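Local coordinates for protein Hen1 (Anabaena variabilis, PDB 3JWH) that methylates the 2'-hydroxyl of the 3'-terminal nucleotide of RNA, probably taking the methyl group from S-adenosyl-L-methionine, at residues L76-R80 against N81-R85; L13-Q16 against R17-V21; E165-R168 against S169-Q172. All blocks are in the same frame, centred on the assembly; numbering follows the deposited sequence.

Contact 1 of 3, residues L76-R80 against N81-R85; sequences LRLPR and NQWER
Arg80 and Trp83 close a single helical turn through the backbone, with Trp83 N giving a hydrogen bond to Arg80 O at 3.0 Å (N-H...O angle 147°), while Gln82 N makes a weaker one to Pro79 O at 3.0 Å. The chain ahead of the turn, from Leu76 to Leu78, is irregular and runs back past the indole of Trp83, which carries most of the side-chain contact. Leu78 crosses the indole at about a right angle and sets its CD1 methyl over one face: the carbon lies 3.7 Å from the centroid of the six-membered ring and only 6° off its normal, a well-centred CH-pi contact. On the five-membered ring of the indole, Trp83 NE1 gives a weak hydrogen bond to Leu78 O at 3.4 Å. Further round the edge, Leu76 O lies in the ring plane, 3.1 Å from Trp83 CZ2, an arrangement that probably restricts rotation of the indole. This turn belongs to a Rossmann-like methyltransferase fold, in the beta-alpha-beta crossover that leaves strand 55-60, runs through helix 63-73 and enters the edge strand 86-90. Trp83 CG stands anti to its own carbonyl carbon (chi1 -70°), and this swings the indole back over the preceding residues. The Pro79 ring runs alongside the Gln82 chain, with Pro79 CD 3.7 Å from Gln82 CB. At the end of the turn Arg85 NH1 donates a hydrogen bond back to Gln82 O at 3.1 Å. The same guanidinium also donates to the carbonyl oxygens of Leu48 and Phe53, tying the turn to the end of helix 42-49, whose Leu48 side chain touches both Leu78 and Trp83.

Contact 2 of 3, residues L13-Q16 against R17-V21; sequences LNQQ and RMNGV
Arg17 folds back along its own helix to meet Asn14 and Leu13, one turn earlier. The first two torsions of Arg17 are extended, and the bend comes at chi3 (-57°), which returns the guanidinium to lie alongside the Asn14 amide. Arg17 NH1 then donates to Asn14 OD1 at 3.1 Å in an almost perfectly straight bond (179°). The donor uses a lone pair in the amide's carbonyl plane, and the oxygen sits in the guanidinium plane, although the two planes are turned 47° apart. Leu13 reaches the other terminal nitrogen, its CG 3.7 Å from Arg17 NH2. Arg17 NE forms a salt bridge with Glu110, a residue of the S-adenosyl-L-homocysteine pocket, so the guanidinium links the first turn of this helix to the ligand site. A leucine in place of Arg17 would probably leave Asn14 OD1 without its donor and Glu110 without its ionic mate, with its carboxylate freer to turn. The backbone beneath is regular helix: Met18 N bonds to Asn14 O at 2.9 Å, and Gly20 N to Gln16 O at 3.0 Å. Where Gln15 meets Asn19, the modelled amides come implausibly close, and their orientation is doubtful. The curled Met18 side chain comes within about 5 Å of the bound S-adenosyl-L-homocysteine. Helix 13-27 packs with Met18 on Asn42, Leu43 and Ile46 of helix 42-49, with Arg17 on Ile109 of strand 105-109, and with Leu13 and Arg17 on Thr202 of strand 202-209.

Contact 3 of 3, residues E165-R168 against S169-Q172; sequences EWTR and SQFQ
Thr167 and Gln170 make an N-cap contact at the start of helix 168-181, where the loop following helix 143-148 turns into the helix. The evidence is the bond from Gln170 N to Thr167 OG1, 3.1 Å long with an N-H...O angle of 163°. Thr167 holds OG1 between its backbone N and carbonyl carbon (chi1 58°), which aims the hydroxyl oxygen at the first turn, where amides have no preceding carbonyl to meet. The fit is close, since Thr167 OG1 also lies 3.1 Å from Gln170 CG. Regular helical bonding takes over at once: Phe171 N meets Thr167 O at 3.0 Å, nearly straight at 173°, and Gln172 N meets Arg168 O at 3.1 Å. Thr167 O has a second, weak donor in Gln203 NE2 of strand 202-209. In this Rossmann-like methyltransferase fold the capped helix leads into the outermost antiparallel strand, 184-188, and lies against the sheet through Phe171, which packs on Val138 and Thr140 of strand 135-141 and on Ala205 of strand 202-209. Trp166, just ahead of the cap, has its side chain nearly perpendicular to that of Phe171. Trp166 CE3 comes to the edge of the Phe171 ring, 4.0 Å from CD1, and 3.7 Å from Phe171 CA, which lies at the indole edge. The indole is also held by an edge-to-face contact with Trp174, farther along the helix. Arg168, at the first helical position, turns its guanidinium to Glu144, and the NE salt bridge ties the helix start to helix 143-148.

How the contacts relate
From the N terminus the chain meets contact 2 first, then contact 1, then contact 3; the three are in series, and none nests within or crosses another. Each closes only a turn of its own. Contact 2 lies in the first helix, contact 1 in the turn leading to edge strand 86-90, and contact 3 at the loop-to-helix junction ahead of helix 168-181. Contacts 1 and 3 lie on opposite sides of the chain's centre, their own centres 39 Å apart. Contact 2, its centre 23 Å from that of contact 1 and 19 Å from that of contact 3, falls between them. Helix 42-49 is a neighbour common to contacts 1 and 2, and strand 202-209 to contacts 2 and 3.

Contact 1 of 3, residues L76-R80 against N81-R85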
ATOM      1  N   LEU A  76      -7.463 -18.116   9.946  1.00 37.00           N
ATOM      2  CA  LEU A  76      -6.135 -18.292  10.521  1.00 33.15           C
ATOM      3  C   LEU A  76      -6.203 -18.862  11.934  1.00 31.06           C
ATOM      4  O   LEU A  76      -7.178 -18.666  12.659  1.00 29.88           O
ATOM      5  CB  LEU A  76      -5.390 -16.958  10.581  1.00 32.92           C
ATOM      6  CG  LEU A  76      -5.145 -16.201   9.278  1.00 32.99           C
ATOM      7  CD1 LEU A  76      -4.478 -14.882   9.595  1.00 34.95           C
ATOM      8  CD2 LEU A  76      -4.282 -17.014   8.350  1.00 32.58           C
ATOM      9  N   ARG A  77      -5.150 -19.569  12.315  1.00 29.05           N
ATOM     10  CA  ARG A  77      -5.043 -20.145  13.643  1.00 29.22           C
ATOM     11  C   ARG A  77      -3.835 -19.427  14.198  1.00 27.51           C
ATOM     12  O   ARG A  77      -2.756 -19.477  13.611  1.00 27.47           O
ATOM     13  CB  ARG A  77      -4.809 -21.652  13.552  1.00 32.19           C
ATOM     14  CG  ARG A  77      -5.954 -22.377  12.859  1.00 37.29           C
ATOM     15  CD  ARG A  77      -7.224 -22.290  13.702  1.00 42.41           C
ATOM     16  NE  ARG A  77      -8.426 -22.088  12.893  1.00 47.11           N
ATOM     17  CZ  ARG A  77      -8.933 -22.979  12.042  1.00 50.26           C
ATOM     18  NH1 ARG A  77      -8.348 -24.161  11.873  1.00 51.83           N
ATOM     19  NH2 ARG A  77     -10.029 -22.678  11.353  1.00 48.89           N
ATOM     20  N   LEU A  78      -4.017 -18.732  15.314  1.00 24.33           N
ATOM     21  CA  LEU A  78      -2.923 -17.968  15.879  1.00 24.65           C
ATOM     22  C   LEU A  78      -2.936 -17.915  17.391  1.00 23.38           C
ATOM     23  O   LEU A  78      -3.954 -18.182  18.029  1.00 24.91           O
ATOM     24  CB  LEU A  78      -2.988 -16.532  15.364  1.00 25.30           C
ATOM     25  CG  LEU A  78      -2.941 -16.209  13.874  1.00 27.70           C
ATOM     26  CD1 LEU A  78      -3.585 -14.845  13.650  1.00 27.66           C
ATOM     27  CD2 LEU A  78      -1.500 -16.211  13.389  1.00 29.55           C
ATOM     28  N   PRO A  79      -1.795 -17.572  17.987  1.00 23.22           N
ATOM     29  CA  PRO A  79      -1.736 -17.478  19.453  1.00 25.23           C
ATOM     30  C   PRO A  79      -2.649 -16.311  19.851  1.00 26.32           C
ATOM     31  O   PRO A  79      -2.872 -15.397  19.047  1.00 25.47           O
ATOM     32  CB  PRO A  79      -0.274 -17.148  19.730  1.00 23.74           C
ATOM     33  CG  PRO A  79       0.455 -17.599  18.472  1.00 24.43           C
ATOM     34  CD  PRO A  79      -0.495 -17.266  17.373  1.00 22.44           C
ATOM     35  N   ARG A  80      -3.154 -16.325  21.078  1.00 29.41           N
ATOM     36  CA  ARG A  80      -4.037 -15.255  21.560  1.00 34.21           C
ATOM     37  C   ARG A  80      -3.473 -13.841  21.398  1.00 34.68           C
ATOM     38  O   ARG A  80      -4.093 -12.984  20.758  1.00 35.64           O
ATOM     39  CB  ARG A  80      -4.403 -15.490  23.027  1.00 34.68           C
ATOM     40  CG  ARG A  80      -5.472 -14.538  23.551  1.00 39.38           C
ATOM     41  CD  ARG A  80      -5.925 -14.920  24.964  1.00 41.31           C
ATOM     42  NE  ARG A  80      -7.188 -14.283  25.340  1.00 44.30           N
ATOM     43  CZ  ARG A  80      -7.848 -14.529  26.470  1.00 43.92           C
ATOM     44  NH1 ARG A  80      -7.373 -15.398  27.351  1.00 44.53           N
ATOM     45  NH2 ARG A  80      -8.993 -13.912  26.713  1.00 44.87           N
ATOM     46  N   ASN A  81      -2.302 -13.591  21.967  1.00 35.94           N
ATOM     47  CA  ASN A  81      -1.696 -12.268  21.866  1.00 39.86           C
ATOM     48  C   ASN A  81      -1.567 -11.779  20.426  1.00 40.66           C
ATOM     49  O   ASN A  81      -1.528 -10.573  20.178  1.00 42.44           O
ATOM     50  CB  ASN A  81      -0.312 -12.254  22.550  1.00 43.07           C
ATOM     51  CG  ASN A  81       0.694 -13.181  21.875  1.00 46.53           C
ATOM     52  OD1 ASN A  81       0.321 -14.151  21.215  1.00 49.20           O
ATOM     53  ND2 ASN A  81       1.980 -12.895  22.061  1.00 46.81           N
ATOM     54  N   GLN A  82      -1.522 -12.713  19.480  1.00 40.60           N
ATOM     55  CA  GLN A  82      -1.363 -12.372  18.070  1.00 38.75           C
ATOM     56  C   GLN A  82      -2.593 -11.749  17.425  1.00 36.35           C
ATOM     57  O   GLN A  82      -2.479 -10.955  16.485  1.00 34.98           O
ATOM     58  CB  GLN A  82      -0.947 -13.611  17.281  1.00 42.87           C
ATOM     59  CG  GLN A  82       0.172 -13.336  16.306  1.00 47.88           C
ATOM     60  CD  GLN A  82       1.425 -12.841  17.004  1.00 51.36           C
ATOM     61  OE1 GLN A  82       2.341 -12.315  16.368  1.00 51.48           O
ATOM     62  NE2 GLN A  82       1.474 -13.015  18.324  1.00 53.19           N
ATOM     63  N   TRP A  83      -3.769 -12.092  17.925  1.00 32.99           N
ATOM     64  CA  TRP A  83      -4.983 -11.542  17.354  1.00 30.88           C
ATOM     65  C   TRP A  83      -5.191 -10.069  17.714  1.00 31.57           C
ATOM     66  O   TRP A  83      -5.758  -9.312  16.924  1.00 32.17           O
ATOM     67  CB  TRP A  83      -6.202 -12.372  17.773  1.00 29.39           C
ATOM     68  CG  TRP A  83      -6.287 -13.753  17.153  1.00 26.31           C
ATOM     69  CD1 TRP A  83      -5.999 -14.949  17.760  1.00 25.64           C
ATOM     70  CD2 TRP A  83      -6.734 -14.079  15.827  1.00 25.10           C
ATOM     71  NE1 TRP A  83      -6.245 -15.996  16.899  1.00 21.03           N
ATOM     72  CE2 TRP A  83      -6.697 -15.492  15.708  1.00 24.25           C
ATOM     73  CE3 TRP A  83      -7.164 -13.319  14.734  1.00 22.36           C
ATOM     74  CZ2 TRP A  83      -7.076 -16.155  14.535  1.00 25.32           C
ATOM     75  CZ3 TRP A  83      -7.542 -13.979  13.571  1.00 25.36           C
ATOM     76  CH2 TRP A  83      -7.496 -15.384  13.482  1.00 24.80           C
ATOM     77  N   GLU A  84      -4.723  -9.661  18.892  1.00 31.92           N
ATOM     78  CA  GLU A  84      -4.865  -8.272  19.345  1.00 30.99           C
ATOM     79  C   GLU A  84      -4.093  -7.246  18.501  1.00 27.62           C
ATOM     80  O   GLU A  84      -4.224  -6.042  18.703  1.00 24.42           O
ATOM     81  CB  GLU A  84      -4.416  -8.141  20.801  1.00 34.75           C
ATOM     82  CG  GLU A  84      -5.399  -8.695  21.821  1.00 43.58           C
ATOM     83  CD  GLU A  84      -6.777  -8.043  21.731  1.00 47.70           C
ATOM     84  OE1 GLU A  84      -6.867  -6.791  21.800  1.00 51.94           O
ATOM     85  OE2 GLU A  84      -7.777  -8.785  21.598  1.00 50.84           O
ATOM     86  N   ARG A  85      -3.289  -7.728  17.563  1.00 26.51           N
ATOM     87  CA  ARG A  85      -2.502  -6.859  16.689  1.00 23.76           C
ATOM     88  C   ARG A  85      -3.352  -6.289  15.544  1.00 22.66           C
ATOM     89  O   ARG A  85      -3.049  -5.227  14.998  1.00 23.71           O
ATOM     90  CB  ARG A  85      -1.316  -7.650  16.120  1.00 22.84           C
ATOM     91  CG  ARG A  85      -0.258  -7.996  17.155  1.00 26.94           C
ATOM     92  CD  ARG A  85       0.512  -9.281  16.835  1.00 28.50           C
ATOM     93  NE  ARG A  85       1.239  -9.243  15.567  1.00 30.68           N
ATOM     94  CZ  ARG A  85       0.996 -10.055  14.536  1.00 31.91           C
ATOM     95  NH1 ARG A  85       0.038 -10.966  14.621  1.00 30.40           N
ATOM     96  NH2 ARG A  85       1.724  -9.969  13.426  1.00 29.14           N
TER

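Contact 2 of 3, residues L13-Q16 against R17-V21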
ATOM      1  N   LEU A  13       1.478 -13.312  -9.836  1.00 50.49           N
ATOM      2  CA  LEU A  13       1.739 -11.875  -9.850  1.00 49.52           C
ATOM      3  C   LEU A  13       1.409 -11.238  -8.511  1.00 48.49           C
ATOM      4  O   LEU A  13       2.212 -10.482  -7.967  1.00 47.50           O
ATOM      5  CB  LEU A  13       0.937 -11.186 -10.957  1.00 46.86           C
ATOM      6  CG  LEU A  13       1.081  -9.662 -11.017  1.00 45.32           C
ATOM      7  CD1 LEU A  13       2.544  -9.269 -11.044  1.00 43.57           C
ATOM      8  CD2 LEU A  13       0.358  -9.137 -12.243  1.00 45.25           C
ATOM      9  N   ASN A  14       0.224 -11.552  -7.990  1.00 48.89           N
ATOM     10  CA  ASN A  14      -0.227 -11.015  -6.709  1.00 48.01           C
ATOM     11  C   ASN A  14       0.719 -11.416  -5.598  1.00 47.17           C
ATOM     12  O   ASN A  14       1.053 -10.611  -4.727  1.00 46.39           O
ATOM     13  CB  ASN A  14      -1.623 -11.524  -6.371  1.00 48.14           C
ATOM     14  CG  ASN A  14      -2.636 -11.146  -7.412  1.00 51.20           C
ATOM     15  OD1 ASN A  14      -2.681  -9.999  -7.857  1.00 51.50           O
ATOM     16  ND2 ASN A  14      -3.469 -12.106  -7.808  1.00 53.64           N
ATOM     17  N   GLN A  15       1.137 -12.676  -5.624  1.00 46.20           N
ATOM     18  CA  GLN A  15       2.053 -13.174  -4.616  1.00 46.49           C
ATOM     19  C   GLN A  15       3.378 -12.448  -4.768  1.00 45.04           C
ATOM     20  O   GLN A  15       4.114 -12.270  -3.802  1.00 45.97           O
ATOM     21  CB  GLN A  15       2.260 -14.681  -4.770  1.00 48.28           C
ATOM     22  CG  GLN A  15       3.212 -15.281  -3.744  1.00 50.75           C
ATOM     23  CD  GLN A  15       2.736 -15.076  -2.316  1.00 53.23           C
ATOM     24  OE1 GLN A  15       1.612 -15.440  -1.966  1.00 56.30           O
ATOM     25  NE2 GLN A  15       3.589 -14.495  -1.484  1.00 52.92           N
ATOM     26  N   GLN A  16       3.687 -12.028  -5.987  1.00 43.16           N
ATOM     27  CA  GLN A  16       4.929 -11.305  -6.205  1.00 43.01           C
ATOM     28  C   GLN A  16       4.821  -9.926  -5.592  1.00 40.28           C
ATOM     29  O   GLN A  16       5.782  -9.409  -5.027  1.00 38.87           O
ATOM     30  CB  GLN A  16       5.227 -11.168  -7.691  1.00 43.80           C
ATOM     31  CG  GLN A  16       6.025 -12.311  -8.254  1.00 47.49           C
ATOM     32  CD  GLN A  16       6.546 -12.010  -9.640  1.00 49.71           C
ATOM     33  OE1 GLN A  16       7.285 -12.802 -10.218  1.00 51.77           O
ATOM     34  NE2 GLN A  16       6.162 -10.856 -10.181  1.00 50.93           N
ATOM     35  N   ARG A  17       3.642  -9.331  -5.716  1.00 39.33           N
ATOM     36  CA  ARG A  17       3.416  -8.008  -5.169  1.00 38.70           C
ATOM     37  C   ARG A  17       3.519  -8.064  -3.652  1.00 37.15           C
ATOM     38  O   ARG A  17       4.273  -7.308  -3.047  1.00 35.72           O
ATOM     39  CB  ARG A  17       2.044  -7.476  -5.588  1.00 38.81           C
ATOM     40  CG  ARG A  17       1.922  -5.969  -5.412  1.00 38.59           C
ATOM     41  CD  ARG A  17       0.593  -5.428  -5.902  1.00 40.02           C
ATOM     42  NE  ARG A  17       0.341  -5.745  -7.300  1.00 40.88           N
ATOM     43  CZ  ARG A  17      -0.388  -6.777  -7.714  1.00 41.75           C
ATOM     44  NH1 ARG A  17      -0.946  -7.593  -6.832  1.00 40.24           N
ATOM     45  NH2 ARG A  17      -0.550  -6.998  -9.012  1.00 41.31           N
ATOM     46  N   MET A  18       2.777  -8.982  -3.041  1.00 36.64           N
ATOM     47  CA  MET A  18       2.813  -9.107  -1.597  1.00 37.61           C
ATOM     48  C   MET A  18       4.223  -9.322  -1.058  1.00 36.93           C
ATOM     49  O   MET A  18       4.625  -8.671  -0.088  1.00 38.90           O
ATOM     50  CB  MET A  18       1.895 -10.231  -1.133  1.00 39.01           C
ATOM     51  CG  MET A  18       0.813  -9.749  -0.174  1.00 41.79           C
ATOM     52  SD  MET A  18      -0.392  -8.676  -0.962  1.00 42.82           S
ATOM     53  CE  MET A  18      -1.545  -9.902  -1.542  1.00 43.56           C
ATOM     54  N   ASN A  19       4.977 -10.227  -1.675  1.00 35.20           N
ATOM     55  CA  ASN A  19       6.351 -10.488  -1.236  1.00 34.10           C
ATOM     56  C   ASN A  19       7.172  -9.211  -1.348  1.00 30.75           C
ATOM     57  O   ASN A  19       8.003  -8.906  -0.492  1.00 29.99           O
ATOM     58  CB  ASN A  19       6.999 -11.568  -2.110  1.00 38.92           C
ATOM     59  CG  ASN A  19       6.545 -12.972  -1.746  1.00 42.95           C
ATOM     60  OD1 ASN A  19       6.875 -13.485  -0.674  1.00 45.01           O
ATOM     61  ND2 ASN A  19       5.785 -13.599  -2.639  1.00 41.93           N
ATOM     62  N   GLY A  20       6.938  -8.477  -2.426  1.00 26.82           N
ATOM     63  CA  GLY A  20       7.659  -7.236  -2.631  1.00 26.58           C
ATOM     64  C   GLY A  20       7.351  -6.206  -1.563  1.00 22.83           C
ATOM     65  O   GLY A  20       8.238  -5.478  -1.138  1.00 20.42           O
ATOM     66  N   VAL A  21       6.094  -6.140  -1.133  1.00 24.45           N
ATOM     67  CA  VAL A  21       5.682  -5.180  -0.108  1.00 24.08           C
ATOM     68  C   VAL A  21       6.213  -5.600   1.261  1.00 23.45           C
ATOM     69  O   VAL A  21       6.787  -4.789   1.987  1.00 24.12           O
ATOM     70  CB  VAL A  21       4.138  -5.056  -0.042  1.00 23.34           C
ATOM     71  CG1 VAL A  21       3.740  -4.127   1.078  1.00 23.69           C
ATOM     72  CG2 VAL A  21       3.599  -4.540  -1.356  1.00 21.54           C
TER

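Contact 3 of 3, residues E165-R168 against S169-Q172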
ATOM      1  N   GLU A 165      -5.145   2.404 -16.060  1.00 53.41           N
ATOM      2  CA  GLU A 165      -3.926   2.259 -15.285  1.00 50.42           C
ATOM      3  C   GLU A 165      -2.948   3.362 -15.664  1.00 48.36           C
ATOM      4  O   GLU A 165      -3.225   4.156 -16.560  1.00 48.62           O
ATOM      5  CB  GLU A 165      -3.303   0.888 -15.545  1.00 50.19           C
ATOM      6  CG  GLU A 165      -4.285  -0.263 -15.392  1.00 51.24           C
ATOM      7  CD  GLU A 165      -3.642  -1.613 -15.663  1.00 53.01           C
ATOM      8  OE1 GLU A 165      -2.801  -1.690 -16.586  1.00 53.03           O
ATOM      9  OE2 GLU A 165      -3.985  -2.597 -14.969  1.00 52.14           O
ATOM     10  N   TRP A 166      -1.801   3.398 -14.989  1.00 45.13           N
ATOM     11  CA  TRP A 166      -0.783   4.419 -15.235  1.00 42.22           C
ATOM     12  C   TRP A 166       0.453   3.908 -15.977  1.00 39.93           C
ATOM     13  O   TRP A 166       0.805   2.738 -15.885  1.00 37.68           O
ATOM     14  CB  TRP A 166      -0.323   5.025 -13.900  1.00 40.29           C
ATOM     15  CG  TRP A 166      -1.377   5.779 -13.141  1.00 40.33           C
ATOM     16  CD1 TRP A 166      -2.728   5.758 -13.355  1.00 40.89           C
ATOM     17  CD2 TRP A 166      -1.160   6.650 -12.024  1.00 38.42           C
ATOM     18  NE1 TRP A 166      -3.366   6.566 -12.440  1.00 40.43           N
ATOM     19  CE2 TRP A 166      -2.429   7.125 -11.610  1.00 39.31           C
ATOM     20  CE3 TRP A 166      -0.020   7.074 -11.329  1.00 36.59           C
ATOM     21  CZ2 TRP A 166      -2.587   8.003 -10.532  1.00 38.28           C
ATOM     22  CZ3 TRP A 166      -0.177   7.950 -10.255  1.00 36.75           C
ATOM     23  CH2 TRP A 166      -1.454   8.403  -9.870  1.00 37.27           C
ATOM     24  N   THR A 167       1.118   4.806 -16.697  1.00 39.48           N
ATOM     25  CA  THR A 167       2.338   4.470 -17.426  1.00 37.75           C
ATOM     26  C   THR A 167       3.492   4.640 -16.441  1.00 37.18           C
ATOM     27  O   THR A 167       3.314   5.247 -15.389  1.00 36.48           O
ATOM     28  CB  THR A 167       2.564   5.418 -18.628  1.00 39.47           C
ATOM     29  OG1 THR A 167       2.629   6.774 -18.164  1.00 37.93           O
ATOM     30  CG2 THR A 167       1.432   5.280 -19.640  1.00 37.38           C
ATOM     31  N   ARG A 168       4.665   4.105 -16.769  1.00 35.45           N
ATOM     32  CA  ARG A 168       5.810   4.228 -15.875  1.00 36.28           C
ATOM     33  C   ARG A 168       6.179   5.691 -15.675  1.00 38.27           C
ATOM     34  O   ARG A 168       6.655   6.094 -14.605  1.00 37.40           O
ATOM     35  CB  ARG A 168       7.013   3.488 -16.441  1.00 36.03           C
ATOM     36  CG  ARG A 168       6.896   1.980 -16.423  1.00 36.60           C
ATOM     37  CD  ARG A 168       7.993   1.375 -17.279  1.00 36.76           C
ATOM     38  NE  ARG A 168       7.833   1.761 -18.679  1.00 37.66           N
ATOM     39  CZ  ARG A 168       8.719   1.504 -19.641  1.00 39.22           C
ATOM     40  NH1 ARG A 168       9.848   0.856 -19.361  1.00 35.57           N
ATOM     41  NH2 ARG A 168       8.469   1.892 -20.889  1.00 36.63           N
ATOM     42  N   SER A 169       5.960   6.480 -16.719  1.00 38.08           N
ATOM     43  CA  SER A 169       6.268   7.899 -16.692  1.00 38.10           C
ATOM     44  C   SER A 169       5.302   8.623 -15.765  1.00 37.73           C
ATOM     45  O   SER A 169       5.719   9.379 -14.892  1.00 38.59           O
ATOM     46  CB  SER A 169       6.167   8.478 -18.106  1.00 38.57           C
ATOM     47  OG  SER A 169       6.422   9.873 -18.103  1.00 41.79           O
ATOM     48  N   GLN A 170       4.010   8.385 -15.963  1.00 35.87           N
ATOM     49  CA  GLN A 170       2.989   9.010 -15.144  1.00 35.11           C
ATOM     50  C   GLN A 170       3.193   8.712 -13.660  1.00 34.58           C
ATOM     51  O   GLN A 170       3.162   9.625 -12.832  1.00 35.17           O
ATOM     52  CB  GLN A 170       1.606   8.549 -15.602  1.00 35.52           C
ATOM     53  CG  GLN A 170       1.191   9.193 -16.921  1.00 36.58           C
ATOM     54  CD  GLN A 170      -0.082   8.615 -17.514  1.00 39.06           C
ATOM     55  OE1 GLN A 170      -0.614   9.148 -18.495  1.00 41.47           O
ATOM     56  NE2 GLN A 170      -0.576   7.524 -16.933  1.00 36.24           N
ATOM     57  N   PHE A 171       3.416   7.444 -13.334  1.00 32.21           N
ATOM     58  CA  PHE A 171       3.631   7.022 -11.959  1.00 29.95           C
ATOM     59  C   PHE A 171       4.853   7.689 -11.340  1.00 31.58           C
ATOM     60  O   PHE A 171       4.797   8.183 -10.209  1.00 30.38           O
ATOM     61  CB  PHE A 171       3.824   5.509 -11.884  1.00 27.45           C
ATOM     62  CG  PHE A 171       3.976   4.988 -10.481  1.00 22.55           C
ATOM     63  CD1 PHE A 171       2.953   5.164  -9.543  1.00 19.00           C
ATOM     64  CD2 PHE A 171       5.132   4.329 -10.093  1.00 22.17           C
ATOM     65  CE1 PHE A 171       3.092   4.683  -8.243  1.00 18.26           C
ATOM     66  CE2 PHE A 171       5.282   3.842  -8.793  1.00 20.70           C
ATOM     67  CZ  PHE A 171       4.257   4.019  -7.867  1.00 19.85           C
ATOM     68  N   GLN A 172       5.963   7.684 -12.073  1.00 31.19           N
ATOM     69  CA  GLN A 172       7.186   8.285 -11.571  1.00 32.79           C
ATOM     70  C   GLN A 172       7.134   9.804 -11.438  1.00 30.90           C
ATOM     71  O   GLN A 172       7.776  10.366 -10.555  1.00 31.47           O
ATOM     72  CB  GLN A 172       8.384   7.838 -12.418  1.00 34.38           C
ATOM     73  CG  GLN A 172       8.887   6.469 -11.973  1.00 37.58           C
ATOM     74  CD  GLN A 172      10.085   5.957 -12.741  1.00 39.50           C
ATOM     75  OE1 GLN A 172      11.095   6.647 -12.884  1.00 41.06           O
ATOM     76  NE2 GLN A 172       9.987   4.719 -13.224  1.00 40.56           N
TER